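Local coordinates for variant surface glycoprotein MITAT 1.1 (PDB 5LY9) that forms, with many copies of itself, the dense surface coat of the African trypanosome, whose antigenic switching lets the parasite evade the host immune response, at residues S25-N30 against A157-L162; L162-Y167 against A252-A257; G269-D272 against T276-A279. All blocks are in the same frame, centred on the assembly; numbering follows the deposited sequence.

Contact 1. Residues S25-N30 against A157-L162; sequences SGEMLN and ATRTEL
The carboxylate of E27 reaches from helix 24-55 into the loop at A157-R159 and gives one oxygen to each of A157 and R159. OE2 takes the backbone N-H of A157, 2.8 Å from OE2 to N, with the donor nearly in line with the C-O bond, and the methyl CB of A157 lies close to the same oxygen. OE1 receives NH2 of R159 in a salt bridge, also 2.8 Å between OE1 and NH2. With CG anti to its backbone N (chi1 171°) and an extended chain beyond, E27 projects straight off the helix. The long antiparallel helices 24-55 and 62-114 form the coiled-coil hairpin of the A-type VSG N-terminal domain, and the contact fastens a surface loop to its first arm. R159, unlike the extended glutamate, bends at chi2 (-90°), which brings its guanidinium back to E27. OE1 lies in the guanidinium plane, at its edge, whereas NH2 approaches OE1 from above the carboxylate plane; the two planes are 43° apart. Water 1 occupies the same guanidinium edge, accepting from NE of R159 (2.9 Å from NE to the water oxygen) and donating to OE2 of E27 and O of A157. NH2 of R159 has a second acidic partner in E256.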
loop_
_atom_site.group_PDB
_atom_site.type_symbol
_atom_site.label_atom_id
_atom_site.label_comp_id
_atom_site.label_asym_id
_atom_site.label_seq_id
_atom_site.Cartn_x
_atom_site.Cartn_y
_atom_site.Cartn_z
ATOM N N SER A 25 8.380 2.948 -2.241
ATOM C CA SER A 25 7.406 2.683 -1.167
ATOM C C SER A 25 6.945 3.954 -0.537
ATOM O O SER A 25 5.725 4.204 -0.346
ATOM C CB SER A 25 7.929 1.701 -0.133
ATOM O OG SER A 25 8.209 0.487 -0.839
ATOM N N GLY A 26 7.930 4.784 -0.178
ATOM C CA GLY A 26 7.674 6.102 0.363
ATOM C C GLY A 26 6.919 7.052 -0.537
ATOM O O GLY A 26 6.069 7.840 -0.078
ATOM N N GLU A 27 7.193 6.955 -1.823
ATOM C CA GLU A 27 6.436 7.756 -2.766
ATOM C C GLU A 27 5.026 7.236 -2.862
ATOM O O GLU A 27 4.115 8.061 -2.916
ATOM C CB GLU A 27 7.105 7.870 -4.152
ATOM C CG GLU A 27 6.169 8.520 -5.151
ATOM C CD GLU A 27 6.817 9.136 -6.382
ATOM O OE1 GLU A 27 6.098 9.154 -7.436
ATOM O OE2 GLU A 27 7.929 9.763 -6.270
ATOM N N MET A 28 4.825 5.919 -2.825
ATOM C CA MET A 28 3.507 5.400 -2.745
ATOM C C MET A 28 2.743 5.841 -1.455
ATOM O O MET A 28 1.509 6.131 -1.495
ATOM C CB MET A 28 3.503 3.896 -2.981
ATOM C CG MET A 28 3.882 3.502 -4.390
ATOM S SD MET A 28 2.706 4.163 -5.605
ATOM C CE MET A 28 3.348 5.770 -6.067
ATOM N N LEU A 29 3.409 5.920 -0.323
ATOM C CA LEU A 29 2.754 6.487 0.853
ATOM C C LEU A 29 2.333 7.910 0.644
ATOM O O LEU A 29 1.151 8.263 0.901
ATOM C CB LEU A 29 3.661 6.436 2.082
ATOM C CG LEU A 29 3.167 7.082 3.359
ATOM C CD1 LEU A 29 1.838 6.518 3.783
ATOM C CD2 LEU A 29 4.328 7.000 4.407
ATOM N N ASN A 30 3.247 8.710 0.110
ATOM C CA ASN A 30 2.951 10.091 -0.144
ATOM C C ASN A 30 1.740 10.203 -1.097
ATOM O O ASN A 30 0.810 11.008 -0.877
ATOM C CB ASN A 30 4.112 10.817 -0.782
ATOM C CG ASN A 30 3.852 12.329 -0.806
ATOM O OD1 ASN A 30 3.812 12.967 0.243
ATOM N ND2 ASN A 30 3.600 12.875 -1.999
ATOM N N ALA A 157 10.502 10.129 -5.207
ATOM C CA ALA A 157 11.521 9.286 -5.860
ATOM C C ALA A 157 11.988 9.861 -7.192
ATOM O O ALA A 157 11.320 10.697 -7.852
ATOM C CB ALA A 157 10.917 7.945 -6.074
ATOM N N THR A 158 13.183 9.459 -7.607
ATOM C CA THR A 158 13.659 9.842 -8.912
ATOM C C THR A 158 12.970 9.007 -9.982
ATOM O O THR A 158 12.411 7.983 -9.691
ATOM C CB THR A 158 15.157 9.759 -9.013
ATOM O OG1 THR A 158 15.624 8.418 -8.756
ATOM C CG2 THR A 158 15.805 10.729 -8.048
ATOM N N ARG A 159 13.035 9.478 -11.225
ATOM C CA ARG A 159 12.361 8.867 -12.332
ATOM C C ARG A 159 13.257 8.710 -13.523
ATOM O O ARG A 159 12.781 8.614 -14.674
ATOM C CB ARG A 159 11.187 9.808 -12.701
ATOM C CG ARG A 159 10.142 9.806 -11.604
ATOM C CD ARG A 159 9.122 8.740 -11.865
ATOM N NE ARG A 159 8.092 8.660 -10.825
ATOM C CZ ARG A 159 7.048 7.837 -10.893
ATOM N NH1 ARG A 159 6.855 7.019 -11.915
ATOM N NH2 ARG A 159 6.192 7.840 -9.898
ATOM N N THR A 160 14.566 8.558 -13.264
ATOM C CA THR A 160 15.497 8.393 -14.352
ATOM C C THR A 160 15.884 6.992 -14.611
ATOM O O THR A 160 16.350 6.673 -15.743
ATOM C CB THR A 160 16.801 9.216 -14.059
ATOM O OG1 THR A 160 17.194 9.109 -12.690
ATOM C CG2 THR A 160 16.497 10.700 -14.373
ATOM N N GLU A 161 15.791 6.129 -13.575
ATOM C CA GLU A 161 16.317 4.783 -13.737
ATOM C C GLU A 161 15.248 3.792 -14.213
ATOM O O GLU A 161 15.576 2.803 -14.900
ATOM C CB GLU A 161 17.013 4.271 -12.492
ATOM C CG GLU A 161 17.997 5.281 -11.878
ATOM C CD GLU A 161 18.984 5.825 -12.910
ATOM O OE1 GLU A 161 19.530 5.049 -13.733
ATOM O OE2 GLU A 161 19.137 7.085 -12.919
ATOM N N LEU A 162 13.988 4.085 -13.899
ATOM C CA LEU A 162 12.872 3.240 -14.336
ATOM C C LEU A 162 11.812 4.183 -14.834
ATOM O O LEU A 162 11.165 4.886 -14.045
ATOM C CB LEU A 162 12.353 2.371 -13.173
ATOM C CG LEU A 162 11.044 1.607 -13.454
ATOM C CD1 LEU A 162 11.169 0.889 -14.803
ATOM C CD2 LEU A 162 10.654 0.654 -12.303
HETATM O O HOH W 1 8.744 10.423 -8.636
#

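Contact 2. Residues L162-Y167 against A252-A257; sequences LTQTGY and ARNREA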
loop_
_atom_site.group_PDB
_atom_site.type_symbol
_atom_site.label_atom_id
_atom_site.label_comp_id
_atom_site.label_asym_id
_atom_site.label_seq_id
_atom_site.Cartn_x
_atom_site.Cartn_y
_atom_site.Cartn_z
ATOM N N LEU A 162 13.988 4.085 -13.899
ATOM C CA LEU A 162 12.872 3.240 -14.336
ATOM C C LEU A 162 11.812 4.183 -14.834
ATOM O O LEU A 162 11.165 4.886 -14.045
ATOM C CB LEU A 162 12.353 2.371 -13.173
ATOM C CG LEU A 162 11.044 1.607 -13.454
ATOM C CD1 LEU A 162 11.169 0.889 -14.803
ATOM C CD2 LEU A 162 10.654 0.654 -12.303
ATOM N N THR A 163 11.760 4.293 -16.148
ATOM C CA THR A 163 10.930 5.316 -16.803
ATOM C C THR A 163 9.716 4.659 -17.397
ATOM O O THR A 163 9.544 3.449 -17.258
ATOM C CB THR A 163 11.703 5.994 -17.923
ATOM O OG1 THR A 163 11.901 5.027 -18.945
ATOM C CG2 THR A 163 13.086 6.480 -17.458
ATOM N N GLN A 164 8.865 5.437 -18.077
ATOM C CA GLN A 164 7.742 4.872 -18.813
ATOM C C GLN A 164 8.154 3.827 -19.824
ATOM O O GLN A 164 7.429 2.890 -20.035
ATOM C CB GLN A 164 6.914 5.931 -19.544
ATOM C CG GLN A 164 6.135 6.763 -18.536
ATOM C CD GLN A 164 5.036 7.641 -19.211
ATOM O OE1 GLN A 164 4.608 7.383 -20.347
ATOM N NE2 GLN A 164 4.604 8.659 -18.509
ATOM N N THR A 165 9.341 4.001 -20.409
ATOM C CA THR A 165 9.804 3.157 -21.463
ATOM C C THR A 165 10.458 1.890 -20.966
ATOM O O THR A 165 10.299 0.819 -21.551
ATOM C CB THR A 165 10.760 3.983 -22.367
ATOM O OG1 THR A 165 9.975 5.081 -22.917
ATOM C CG2 THR A 165 11.264 3.108 -23.498
ATOM N N GLY A 166 11.229 2.026 -19.893
ATOM C CA GLY A 166 11.958 0.893 -19.378
ATOM C C GLY A 166 13.072 1.299 -18.432
ATOM O O GLY A 166 12.914 2.198 -17.675
ATOM N N TYR A 167 14.163 0.593 -18.497
ATOM C CA TYR A 167 15.337 0.825 -17.661
ATOM C C TYR A 167 16.482 1.314 -18.541
ATOM O O TYR A 167 17.327 0.527 -19.025
ATOM C CB TYR A 167 15.750 -0.473 -16.952
ATOM C CG TYR A 167 14.648 -1.106 -16.129
ATOM C CD1 TYR A 167 13.675 -1.936 -16.731
ATOM C CD2 TYR A 167 14.588 -0.903 -14.758
ATOM C CE1 TYR A 167 12.701 -2.564 -15.893
ATOM C CE2 TYR A 167 13.688 -1.523 -13.963
ATOM C CZ TYR A 167 12.736 -2.324 -14.532
ATOM O OH TYR A 167 11.814 -2.888 -13.675
ATOM N N ALA A 252 3.908 -1.875 -12.969
ATOM C CA ALA A 252 3.251 -1.355 -11.791
ATOM C C ALA A 252 3.577 0.124 -11.618
ATOM O O ALA A 252 2.734 0.911 -11.206
ATOM C CB ALA A 252 3.690 -2.122 -10.568
ATOM N N ARG A 253 4.818 0.509 -11.903
ATOM C CA ARG A 253 5.120 1.912 -11.773
ATOM C C ARG A 253 4.283 2.752 -12.730
ATOM O O ARG A 253 3.740 3.810 -12.362
ATOM C CB ARG A 253 6.634 2.165 -11.944
ATOM C CG ARG A 253 7.037 3.448 -11.210
ATOM C CD ARG A 253 8.461 3.804 -11.337
ATOM N NE ARG A 253 8.835 4.758 -10.294
ATOM C CZ ARG A 253 10.013 5.361 -10.242
ATOM N NH1 ARG A 253 10.962 5.149 -11.212
ATOM N NH2 ARG A 253 10.281 6.145 -9.167
ATOM N N ASN A 254 4.169 2.278 -13.963
ATOM C CA ASN A 254 3.385 3.031 -14.940
ATOM C C ASN A 254 1.935 3.104 -14.550
ATOM O O ASN A 254 1.263 4.113 -14.928
ATOM C CB ASN A 254 3.493 2.374 -16.293
ATOM C CG ASN A 254 4.738 2.732 -16.992
ATOM O OD1 ASN A 254 5.334 3.783 -16.701
ATOM N ND2 ASN A 254 5.168 1.869 -17.928
ATOM N N ARG A 255 1.420 2.102 -13.853
ATOM C CA ARG A 255 -0.024 2.061 -13.481
ATOM C C ARG A 255 -0.414 2.636 -12.133
ATOM O O ARG A 255 -1.604 2.541 -11.745
ATOM C CB ARG A 255 -0.587 0.630 -13.659
ATOM C CG ARG A 255 -0.482 0.364 -15.140
ATOM C CD ARG A 255 -0.894 -0.974 -15.618
ATOM N NE ARG A 255 -0.670 -1.031 -17.079
ATOM C CZ ARG A 255 -1.105 -2.022 -17.846
ATOM N NH1 ARG A 255 -1.838 -3.009 -17.331
ATOM N NH2 ARG A 255 -0.828 -2.009 -19.129
ATOM N N GLU A 256 0.501 3.367 -11.498
ATOM C CA GLU A 256 0.231 3.936 -10.182
ATOM C C GLU A 256 -0.921 4.924 -10.289
ATOM O O GLU A 256 -0.926 5.855 -11.149
ATOM C CB GLU A 256 1.425 4.706 -9.671
ATOM C CG GLU A 256 2.581 3.809 -9.333
ATOM C CD GLU A 256 3.912 4.524 -9.116
ATOM O OE1 GLU A 256 4.020 5.664 -9.511
ATOM O OE2 GLU A 256 4.865 3.882 -8.564
ATOM N N ALA A 257 -1.873 4.805 -9.344
ATOM C CA ALA A 257 -2.908 5.864 -9.142
ATOM C C ALA A 257 -2.233 7.114 -8.572
ATOM O O ALA A 257 -1.390 7.009 -7.694
ATOM C CB ALA A 257 -3.982 5.391 -8.164
#
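R253 and L162 run past each other in opposite directions, the arginine coming off the C-terminal end of helix 244-254 and the leucine from the loop that leads toward strand 173-174. The loop turns at T163, whose OG1 accepts the backbone N-H groups of T165 and G166 in an ST turn and ST motif, and the contact ties this turn to the helix end within the A-type VSG N-terminal domain. The R253 chain is extended from CG to NE, and its CD packs against CD2 of L162 at 4.0 Å. At its end, NH1 meets O of L162 at 2.9 Å, with the oxygen near the guanidinium plane; the N-H...O angle of 127° makes this a weak hydrogen bond. The stronger partner of NH1 is the carboxylate of E20, with which it forms a salt bridge, while NH2 binds O of T158. On its other branch, L162 lays CD1 over one face of the Y167 ring, 3.5 Å above the plane and offset toward the rim. N254, the next residue of the helix, meets the turn at Q164. Its amide stands 79° from that of Q164, and its OD1 lies beside the aliphatic part of the glutamine, 3.6 Å from CG. ND2 of N254 donates to the backbone O of Q164, 3.3 Å from ND2 to O, from 18° off the carbonyl plane; the same O also accepts from NE1 of W250.

Contact 3. Residues G269-D272 against T276-A279; sequences GNLD and TLKA
The backbone makes a 3-10 turn beginning at L271-D272 and then enters helix 275-285, which brings the CA atoms of D272 and K278 to 5.4 Å and those of L271 and L277 to 7.0 Å. Two side chains of the helix's first turn lean back on the segment before it. The deeper pair is L271 with L277: one methyl of each, CD2 on CD2, meets at 3.9 Å as the two side chains pass at a slant. CD2 of L277 also rests 3.8 Å from the backbone O of L271, so this methyl packs on both the side chain and the peptide of its neighbour. The pair joins a hydrophobic layer in the N-terminal domain of this A-type VSG: L271 touches L300 and F304 of helix 295-304, and L277 touches L67 of the long helix 62-114. K278 lies nearer the surface. With CG anti to the backbone N (chi1 -178°) and the chain extended beyond, the K278 methylenes are laid alongside the backbone O of D272, with CD 3.4 Å from that oxygen. The amine thereby passes beyond the carbonyl, and water 2 joins the two, donating to O of D272 (2.7 Å from the water oxygen) and accepting from NZ of K278 (2.9 Å from the water oxygen). Direct contact across this turn is thus made by aliphatic groups, the leucine methyls on each other and methyl and methylenes on carbonyl oxygens; no hydrogen bond links the two segments directly. The lysine charge reaches the D272 backbone through water, the carboxylate of D272, whose OD2 is 6.3 Å from NZ, may add a weak longer-range attraction, and E296 of helix 295-304 also lies against the lysine.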
loop_
_atom_site.group_PDB
_atom_site.type_symbol
_atom_site.label_atom_id
_atom_site.label_comp_id
_atom_site.label_asym_id
_atom_site.label_seq_id
_atom_site.Cartn_x
_atom_site.Cartn_y
_atom_site.Cartn_z
ATOM N N GLY A 269 -13.737 21.991 -17.151
ATOM C CA GLY A 269 -14.355 22.368 -18.381
ATOM C C GLY A 269 -15.730 23.015 -18.156
ATOM O O GLY A 269 -16.192 23.249 -17.039
ATOM N N ASN A 270 -16.394 23.252 -19.254
ATOM C CA ASN A 270 -17.709 23.867 -19.172
ATOM C C ASN A 270 -18.637 22.973 -18.366
ATOM O O ASN A 270 -18.505 21.739 -18.307
ATOM C CB ASN A 270 -18.250 24.055 -20.564
ATOM C CG ASN A 270 -17.627 25.196 -21.313
ATOM O OD1 ASN A 270 -16.742 25.877 -20.854
ATOM N ND2 ASN A 270 -18.213 25.476 -22.468
ATOM N N LEU A 271 -19.614 23.614 -17.744
ATOM C CA LEU A 271 -20.445 22.976 -16.703
ATOM C C LEU A 271 -21.186 21.753 -17.225
ATOM O O LEU A 271 -21.277 20.729 -16.498
ATOM C CB LEU A 271 -21.427 23.967 -16.122
ATOM C CG LEU A 271 -20.750 25.175 -15.395
ATOM C CD1 LEU A 271 -21.822 26.024 -14.711
ATOM C CD2 LEU A 271 -19.795 24.719 -14.334
ATOM N N ASP A 272 -21.605 21.819 -18.487
ATOM C CA ASP A 272 -22.394 20.734 -19.040
ATOM C C ASP A 272 -21.494 19.563 -19.519
ATOM O O ASP A 272 -22.030 18.566 -19.938
ATOM C CB ASP A 272 -23.292 21.178 -20.187
ATOM C CG ASP A 272 -22.533 21.748 -21.335
ATOM O OD1 ASP A 272 -21.519 22.423 -21.128
ATOM O OD2 ASP A 272 -22.998 21.585 -22.479
ATOM N N THR A 276 -20.473 14.557 -13.628
ATOM C CA THR A 276 -21.144 14.340 -12.347
ATOM C C THR A 276 -22.116 15.504 -12.170
ATOM O O THR A 276 -23.241 15.327 -11.744
ATOM C CB THR A 276 -20.141 14.296 -11.202
ATOM O OG1 THR A 276 -19.230 13.215 -11.452
ATOM C CG2 THR A 276 -20.833 14.146 -9.867
ATOM N N LEU A 277 -21.644 16.713 -12.479
ATOM C CA LEU A 277 -22.524 17.893 -12.389
ATOM C C LEU A 277 -23.747 17.727 -13.273
ATOM O O LEU A 277 -24.881 17.946 -12.856
ATOM C CB LEU A 277 -21.741 19.198 -12.718
ATOM C CG LEU A 277 -22.396 20.489 -12.242
ATOM C CD1 LEU A 277 -22.447 20.524 -10.735
ATOM C CD2 LEU A 277 -21.667 21.685 -12.844
ATOM N N LYS A 278 -23.522 17.388 -14.518
ATOM C CA LYS A 278 -24.593 17.314 -15.481
ATOM C C LYS A 278 -25.602 16.256 -15.045
ATOM O O LYS A 278 -26.825 16.475 -15.139
ATOM C CB LYS A 278 -23.992 16.955 -16.882
ATOM C CG LYS A 278 -25.025 16.894 -17.976
ATOM C CD LYS A 278 -24.444 16.266 -19.222
ATOM C CE LYS A 278 -25.388 16.579 -20.349
ATOM N NZ LYS A 278 -25.003 15.739 -21.536
ATOM N N ALA A 279 -25.083 15.100 -14.581
ATOM C CA ALA A 279 -25.998 13.973 -14.159
ATOM C C ALA A 279 -26.841 14.382 -12.983
ATOM O O ALA A 279 -28.035 14.028 -12.897
ATOM C CB ALA A 279 -25.224 12.745 -13.823
HETATM O O HOH W 2 -22.609 17.207 -22.180
#

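Contacts 1 and 2 adjoin, their centres 10 Å apart, and share L162. In both, the loop between strands 143-144 and 173-174 is held against helices, at the surface on helix 24-55 in contact 1 and, partly buried, on the end of helix 244-254 in contact 2. The R159-E256 salt bridge and the probable hydrogen bond from R253 to O of T158 join them into one polar network. Contact 3, also partly buried, stands apart, its nearest atoms about 17 Å from contact 2. It packs a turn on the following helix through leucines, where contact 1 relies on one carboxylate shared between a salt bridge and a backbone N-H, and contact 2 on a weak arginine bond and an asparagine amide bond to backbone oxygens, beside leucine packing.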